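Local coordinates for protein C-type lectin domain family 4 member F (Mus musculus, PDB 6JJJ) that acts as a galactose- and fucose-binding receptor of mouse Kupffer cells and could take part in endocytosis, at residues 16-19 and 20-23; 65-68 and 69-73; 108-111 and 112-116. All blocks are in the same frame, centred on the assembly; numbering follows the deposited sequence.

Contact 1 of 3, residues 16-19 and 20-23; sequences TQNQ and VLQL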
loop_
_atom_site.group_PDB
_atom_site.type_symbol
_atom_site.label_atom_id
_atom_site.label_comp_id
_atom_site.label_asym_id
_atom_site.label_seq_id
_atom_site.Cartn_x
_atom_site.Cartn_y
_atom_site.Cartn_z
ATOM N N THR A 16 -1.577 -14.410 1.511
ATOM C CA THR A 16 -0.547 -13.555 2.090
ATOM C C THR A 16 -0.576 -12.184 1.428
ATOM O O THR A 16 -0.628 -11.151 2.105
ATOM C CB THR A 16 0.835 -14.190 1.932
ATOM O OG1 THR A 16 1.175 -14.277 0.542
ATOM C CG2 THR A 16 0.858 -15.565 2.553
ATOM N N GLN A 17 -0.627 -12.189 0.145
ATOM C CA GLN A 17 -0.703 -10.933 -0.480
ATOM C C GLN A 17 -1.723 -10.119 0.265
ATOM O O GLN A 17 -1.468 -9.066 0.771
ATOM C CB GLN A 17 -1.180 -11.101 -1.890
ATOM C CG GLN A 17 -0.075 -11.216 -2.887
ATOM C CD GLN A 17 -0.532 -10.822 -4.254
ATOM O OE1 GLN A 17 -1.717 -10.648 -4.498
ATOM N NE2 GLN A 17 0.405 -10.675 -5.154
ATOM N N ASN A 18 -2.908 -10.636 0.365
ATOM C CA ASN A 18 -3.980 -9.847 0.961
ATOM C C ASN A 18 -3.586 -9.346 2.345
ATOM O O ASN A 18 -3.880 -8.199 2.702
ATOM C CB ASN A 18 -5.260 -10.676 1.047
ATOM C CG ASN A 18 -6.440 -9.873 1.568
ATOM O OD1 ASN A 18 -6.754 -8.802 1.047
ATOM N ND2 ASN A 18 -7.091 -10.382 2.609
ATOM N N GLN A 19 -2.922 -10.193 3.137
ATOM C CA GLN A 19 -2.576 -9.818 4.504
ATOM C C GLN A 19 -1.755 -8.536 4.536
ATOM O O GLN A 19 -1.939 -7.694 5.423
ATOM C CB GLN A 19 -1.812 -10.957 5.178
ATOM C CG GLN A 19 -1.447 -10.702 6.631
ATOM C CD GLN A 19 -0.807 -11.912 7.285
ATOM O OE1 GLN A 19 -0.819 -13.009 6.727
ATOM N NE2 GLN A 19 -0.245 -11.720 8.474
ATOM N N VAL A 20 -0.844 -8.368 3.577
ATOM C CA VAL A 20 0.009 -7.188 3.581
ATOM C C VAL A 20 -0.781 -5.958 3.156
ATOM O O VAL A 20 -0.500 -4.843 3.614
ATOM C CB VAL A 20 1.240 -7.424 2.684
ATOM C CG1 VAL A 20 1.955 -8.710 3.091
ATOM C CG2 VAL A 20 0.838 -7.469 1.223
ATOM N N LEU A 21 -1.786 -6.130 2.293
ATOM C CA LEU A 21 -2.642 -5.008 1.924
ATOM C C LEU A 21 -3.317 -4.415 3.155
ATOM O O LEU A 21 -3.313 -3.194 3.354
ATOM C CB LEU A 21 -3.692 -5.459 0.913
ATOM C CG LEU A 21 -3.218 -5.765 -0.504
ATOM C CD1 LEU A 21 -4.327 -6.454 -1.284
ATOM C CD2 LEU A 21 -2.795 -4.502 -1.221
ATOM N N GLN A 22 -3.895 -5.271 4.003
ATOM C CA GLN A 22 -4.526 -4.788 5.228
ATOM C C GLN A 22 -3.535 -3.997 6.072
ATOM O O GLN A 22 -3.902 -2.999 6.703
ATOM C CB GLN A 22 -5.098 -5.967 6.018
ATOM C CG GLN A 22 -6.209 -6.723 5.282
ATOM C CD GLN A 22 -6.560 -8.057 5.927
ATOM O OE1 GLN A 22 -5.993 -8.435 6.951
ATOM N NE2 GLN A 22 -7.503 -8.774 5.325
ATOM N N LEU A 23 -2.267 -4.414 6.074
ATOM C CA LEU A 23 -1.252 -3.726 6.863
ATOM C C LEU A 23 -0.961 -2.340 6.299
ATOM O O LEU A 23 -1.139 -1.327 6.986
ATOM C CB LEU A 23 0.024 -4.564 6.908
ATOM C CG LEU A 23 -0.024 -5.848 7.734
ATOM C CD1 LEU A 23 1.225 -6.683 7.506
ATOM C CD2 LEU A 23 -0.189 -5.502 9.211
#
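The amide N of Val-20 donates to Thr-16 O over 3.2 Å, and two residues further on the N of Gln-22 meets Asn-18 O at the same 3.2 Å with a straighter N-H...O angle of 163°. The next bond on, from Leu-23 N to Gln-19 O, is weak. On this helical frame the side chains divide by face. Asn-18 and Gln-22, one turn apart, bring their amides together with planes 82° apart: Asn-18 ND2 lies 3.2 Å from Gln-22 NE2, two donors that cannot bond each other. Gln-22 gets there with CG anti to its own carbonyl carbon (chi1 -63°) and the rest of the chain extended. The other branch of the Asn-18 amide, OD1, makes a weak hydrogen bond with Trp-154 of the second subunit and lies 4.1 Å from Leu-21 CD1, the two side chains crossing at about a right angle. Leu-23 leans over the backbone, its CG 3.5 Å from Gln-19 O. On the buried face, Leu-21 packs on Leu-21 of both the second and third subunits, and Val-20 on Leu-21 of the third. Together with the packing of Gln-17 on Gln-14 of the third subunit, this makes helix 9-25 one helix of a trimeric coiled coil, consistent with a neck that holds the lectin domains together.

Contact 2 of 3, residues 65-68 and 69-73; sequences QEEQ and AFLVQ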
loop_
_atom_site.group_PDB
_atom_site.type_symbol
_atom_site.label_atom_id
_atom_site.label_comp_id
_atom_site.label_asym_id
_atom_site.label_seq_id
_atom_site.Cartn_x
_atom_site.Cartn_y
_atom_site.Cartn_z
ATOM N N GLN A 65 21.451 -1.868 14.567
ATOM C CA GLN A 65 21.554 -0.423 14.750
ATOM C C GLN A 65 20.962 0.359 13.586
ATOM O O GLN A 65 20.369 1.422 13.798
ATOM C CB GLN A 65 23.019 -0.015 14.937
ATOM C CG GLN A 65 23.867 -0.120 13.679
ATOM C CD GLN A 65 25.338 0.147 13.942
ATOM O OE1 GLN A 65 25.725 0.520 15.050
ATOM N NE2 GLN A 65 26.167 -0.045 12.921
ATOM N N GLU A 66 21.135 -0.129 12.354
ATOM C CA GLU A 66 20.458 0.481 11.215
ATOM C C GLU A 66 18.947 0.432 11.390
ATOM O O GLU A 66 18.228 1.262 10.820
ATOM C CB GLU A 66 20.864 -0.215 9.917
ATOM C CG GLU A 66 22.177 0.283 9.333
ATOM C CD GLU A 66 22.345 -0.081 7.868
ATOM O OE1 GLU A 66 21.452 -0.753 7.309
ATOM O OE2 GLU A 66 23.370 0.311 7.272
ATOM N N GLU A 67 18.447 -0.550 12.144
ATOM C CA GLU A 67 17.028 -0.577 12.483
ATOM C C GLU A 67 16.638 0.655 13.288
ATOM O O GLU A 67 15.616 1.293 13.011
ATOM C CB GLU A 67 16.697 -1.850 13.258
ATOM C CG GLU A 67 15.258 -1.910 13.741
ATOM C CD GLU A 67 14.868 -3.286 14.235
ATOM O OE1 GLU A 67 15.773 -4.110 14.481
ATOM O OE2 GLU A 67 13.655 -3.545 14.380
ATOM N N GLN A 68 17.440 0.998 14.304
ATOM C CA GLN A 68 17.140 2.174 15.115
ATOM C C GLN A 68 17.090 3.430 14.257
ATOM O O GLN A 68 16.264 4.320 14.495
ATOM C CB GLN A 68 18.173 2.336 16.235
ATOM C CG GLN A 68 17.973 3.611 17.048
ATOM C CD GLN A 68 18.233 3.431 18.536
ATOM O OE1 GLN A 68 18.536 2.334 19.003
ATOM N NE2 GLN A 68 18.102 4.518 19.292
ATOM N N ALA A 69 17.970 3.527 13.258
ATOM C CA ALA A 69 17.940 4.681 12.367
ATOM C C ALA A 69 16.575 4.806 11.707
ATOM O O ALA A 69 15.968 5.882 11.711
ATOM C CB ALA A 69 19.041 4.564 11.312
ATOM N N PHE A 70 16.054 3.697 11.176
ATOM C CA PHE A 70 14.728 3.713 10.571
ATOM C C PHE A 70 13.711 4.335 11.518
ATOM O O PHE A 70 12.954 5.235 11.135
ATOM C CB PHE A 70 14.312 2.293 10.192
ATOM C CG PHE A 70 12.882 2.182 9.783
ATOM C CD1 PHE A 70 12.450 2.721 8.584
ATOM C CD2 PHE A 70 11.963 1.548 10.599
ATOM C CE1 PHE A 70 11.128 2.624 8.204
ATOM C CE2 PHE A 70 10.639 1.447 10.225
ATOM C CZ PHE A 70 10.220 1.984 9.027
ATOM N N LEU A 71 13.687 3.872 12.768
ATOM C CA LEU A 71 12.805 4.464 13.766
ATOM C C LEU A 71 13.075 5.958 13.901
ATOM O O LEU A 71 12.171 6.786 13.743
ATOM C CB LEU A 71 12.986 3.764 15.111
ATOM C CG LEU A 71 12.346 2.391 15.329
ATOM C CD1 LEU A 71 10.827 2.460 15.214
ATOM C CD2 LEU A 71 12.916 1.357 14.368
ATOM N N VAL A 72 14.328 6.319 14.194
ATOM C CA VAL A 72 14.661 7.702 14.525
ATOM C C VAL A 72 14.161 8.657 13.448
ATOM O O VAL A 72 13.527 9.676 13.748
ATOM C CB VAL A 72 16.177 7.850 14.752
ATOM C CG1 VAL A 72 16.571 9.316 14.800
ATOM C CG2 VAL A 72 16.591 7.146 16.039
ATOM N N GLN A 73 14.440 8.353 12.174
ATOM C CA GLN A 73 14.041 9.290 11.128
ATOM C C GLN A 73 12.534 9.293 10.898
ATOM O O GLN A 73 12.005 10.265 10.345
ATOM C CB GLN A 73 14.732 8.982 9.797
ATOM C CG GLN A 73 15.803 7.914 9.829
ATOM C CD GLN A 73 16.690 7.948 8.600
ATOM O OE1 GLN A 73 16.570 7.108 7.707
ATOM N NE2 GLN A 73 17.591 8.922 8.550
#
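Glu-67 runs alongside Leu-71, one turn further on, the two side chains pointing the same way. Its CB sets out away from residues 69-73, and CG stands anti to the backbone N (chi1 176°), where it meets Leu-71 CD2 at 4.1 Å. From there the chain stays extended and carries the carboxylate off the helix, to partners that grip both oxygens: OE2 forms a salt bridge with Lys-149 and a hydrogen bond with Tyr-36, and OE1 accepts from the backbone N of Thr-63. One acid therefore ties the first turn to the chain just before it and to the neighbouring sheet. Behind this pair, Leu-71 N donates to Glu-67 O over 3.2 Å. On another side, Gln-68 CG touches Val-72 CG2 at 3.9 Å, the side chains lying aslant, and here Val-72 N donates to Gln-68 O over 2.8 Å with an N-H...O angle of 169°. Phe-70, with CG anti to its N, sends its ring to stack on Phe-31 and meet Tyr-36. A helix with a buried face laid on the sheet of strands 28-31, 34-38 and 147-151 is the arrangement of the second helix of the C-type lectin fold.

Contact 3 of 3, residues 108-111 and 112-116; sequences GFWG and KNQPD. With CA (calcium ion), chain H.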
loop_
_atom_site.group_PDB
_atom_site.type_symbol
_atom_site.label_atom_id
_atom_site.label_comp_id
_atom_site.label_asym_id
_atom_site.label_seq_id
_atom_site.Cartn_x
_atom_site.Cartn_y
_atom_site.Cartn_z
ATOM N N GLY A 108 25.048 3.094 23.654
ATOM C CA GLY A 108 25.138 4.164 22.679
ATOM C C GLY A 108 23.757 4.659 22.323
ATOM O O GLY A 108 23.549 5.856 22.113
ATOM N N PHE A 109 22.791 3.737 22.270
ATOM C CA PHE A 109 21.408 4.110 22.013
ATOM C C PHE A 109 20.786 4.830 23.202
ATOM O O PHE A 109 19.737 5.461 23.047
ATOM C CB PHE A 109 20.576 2.869 21.684
ATOM C CG PHE A 109 21.070 2.104 20.489
ATOM C CD1 PHE A 109 21.724 2.747 19.449
ATOM C CD2 PHE A 109 20.863 0.738 20.399
ATOM C CE1 PHE A 109 22.178 2.037 18.352
ATOM C CE2 PHE A 109 21.307 0.024 19.304
ATOM C CZ PHE A 109 21.965 0.673 18.279
ATOM N N TRP A 110 21.395 4.736 24.380
ATOM C CA TRP A 110 20.902 5.456 25.541
ATOM C C TRP A 110 21.437 6.885 25.550
ATOM O O TRP A 110 22.466 7.197 24.942
ATOM C CB TRP A 110 21.317 4.767 26.841
ATOM C CG TRP A 110 20.847 3.359 27.005
ATOM C CD1 TRP A 110 21.510 2.225 26.643
ATOM C CD2 TRP A 110 19.618 2.933 27.604
ATOM N NE1 TRP A 110 20.767 1.117 26.972
ATOM C CE2 TRP A 110 19.600 1.525 27.563
ATOM C CE3 TRP A 110 18.528 3.606 28.168
ATOM C CZ2 TRP A 110 18.535 0.776 28.061
ATOM C CZ3 TRP A 110 17.472 2.862 28.661
ATOM C CH2 TRP A 110 17.483 1.463 28.605
ATOM N N GLY A 111 20.728 7.757 26.265
ATOM C CA GLY A 111 21.195 9.114 26.474
ATOM C C GLY A 111 22.589 9.153 27.066
ATOM O O GLY A 111 23.119 8.115 27.475
ATOM N N LYS A 112 23.196 10.343 27.114
ATOM C CA LYS A 112 24.566 10.452 27.605
ATOM C C LYS A 112 24.696 9.894 29.018
ATOM O O LYS A 112 25.726 9.307 29.369
ATOM C CB LYS A 112 25.022 11.910 27.562
ATOM C CG LYS A 112 25.191 12.470 26.160
ATOM C CD LYS A 112 25.791 13.869 26.195
ATOM C CE LYS A 112 26.030 14.414 24.795
ATOM N NZ LYS A 112 26.665 15.761 24.838
ATOM N N ASN A 113 23.669 10.078 29.849
ATOM C CA ASN A 113 23.591 9.463 31.178
ATOM C C ASN A 113 22.179 8.890 31.306
ATOM O O ASN A 113 21.258 9.574 31.761
ATOM C CB ASN A 113 23.930 10.461 32.298
ATOM C CG ASN A 113 23.134 11.747 32.208
ATOM O OD1 ASN A 113 22.006 11.831 32.696
ATOM N ND2 ASN A 113 23.729 12.767 31.600
ATOM N N GLN A 114 22.007 7.629 30.894
ATOM C CA GLN A 114 20.696 6.991 30.846
ATOM C C GLN A 114 20.921 5.486 30.753
ATOM O O GLN A 114 21.878 5.068 30.092
ATOM C CB GLN A 114 19.893 7.490 29.639
ATOM C CG GLN A 114 18.381 7.519 29.823
ATOM C CD GLN A 114 17.937 8.347 31.013
ATOM O OE1 GLN A 114 17.834 7.839 32.128
ATOM N NE2 GLN A 114 17.673 9.628 30.782
ATOM N N PRO A 115 20.076 4.658 31.383
ATOM C CA PRO A 115 18.890 5.001 32.180
ATOM C C PRO A 115 19.212 5.603 33.546
ATOM O O PRO A 115 20.249 5.299 34.135
ATOM C CB PRO A 115 18.176 3.651 32.350
ATOM C CG PRO A 115 19.282 2.638 32.278
ATOM C CD PRO A 115 20.290 3.197 31.303
ATOM N N ASP A 116 18.309 6.451 34.043
ATOM C CA ASP A 116 18.462 7.064 35.353
ATOM C C ASP A 116 17.454 6.559 36.373
ATOM O O ASP A 116 17.709 6.672 37.575
ATOM C CB ASP A 116 18.334 8.592 35.243
ATOM C CG ASP A 116 17.024 9.021 34.613
ATOM O OD1 ASP A 116 16.246 8.133 34.205
ATOM O OD2 ASP A 116 16.779 10.243 34.515
HETATM CA CA CA H . 14.647 9.005 32.557
HETATM O O HOH W 1 14.858 11.281 32.541
#
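Trp-110 and Pro-115 meet with Pro-115 CD over one face of the indole, the two side chains crossing at a slant. Pro-115 CD sits 3.8 Å from the centroid of the six-membered ring and 17° off its normal, a CH-pi contact displaced toward the rim, with Trp-110 CE3 as its nearest ring atom at 3.6 Å. Farther along the same ring, CZ3 receives Pro-115 CB at 3.8 Å. The tryptophan presents this face because CG lies anti to the carbonyl carbon (chi1 -59°) and the indole stands nearly perpendicular to the bend of its own side chain (chi2 92°). Elsewhere it has aromatic company: Trp-135 in an edge-to-face pair, and Trp-93 with its ring steeply tilted. The proline is preceded by a cis peptide bond, and Gln-114 O comes obliquely against the indole. Gln-114 CB lies against the backbone of Gly-111, 3.5 Å from its N. Beyond the proline, Asp-116 points to the metal. Its OD1 binds the calcium ion at 2.5 Å and accepts a weak hydrogen bond from Trp-118 N. A water 2.3 Å from the calcium donates to Asp-116 OD2 over 2.9 Å, so the carboxylate is steadied through both oxygens. Glu-126, Asn-136 and Asp-137 complete the protein's share of the site. The sequence Gln-114, cis Pro-115, Asp-116 is the QPD motif, the signature of galactose-type C-type lectins; here an aromatic packs against its proline beside the calcium site that Asp-116 helps to form, probably the sugar-binding one as in related C-type lectins.

The three contacts follow one another along the chain and trace a path from the neck to the calcium-bearing, probably sugar-binding end. Contact 1 lies in the neck, on the opposite side of the chain's centre from contact 3, their centres about 38 Å apart and nearest atoms about 24 Å. Contact 2 sits in the body of the lectin domain, its centre about 24 Å from that of contact 1 and about 16 Å from that of contact 3. Contacts 2 and 3 touch: Phe-109 packs against Gln-65 and Gln-68, with Gln-65 CB 3.6 Å from Phe-109 CZ, so helix 65-75 abuts the calcium-binding loop. Contacts 1 and 2 both touch the third subunit, whereas the segments of contact 3 meet no other protein chain of the assembly.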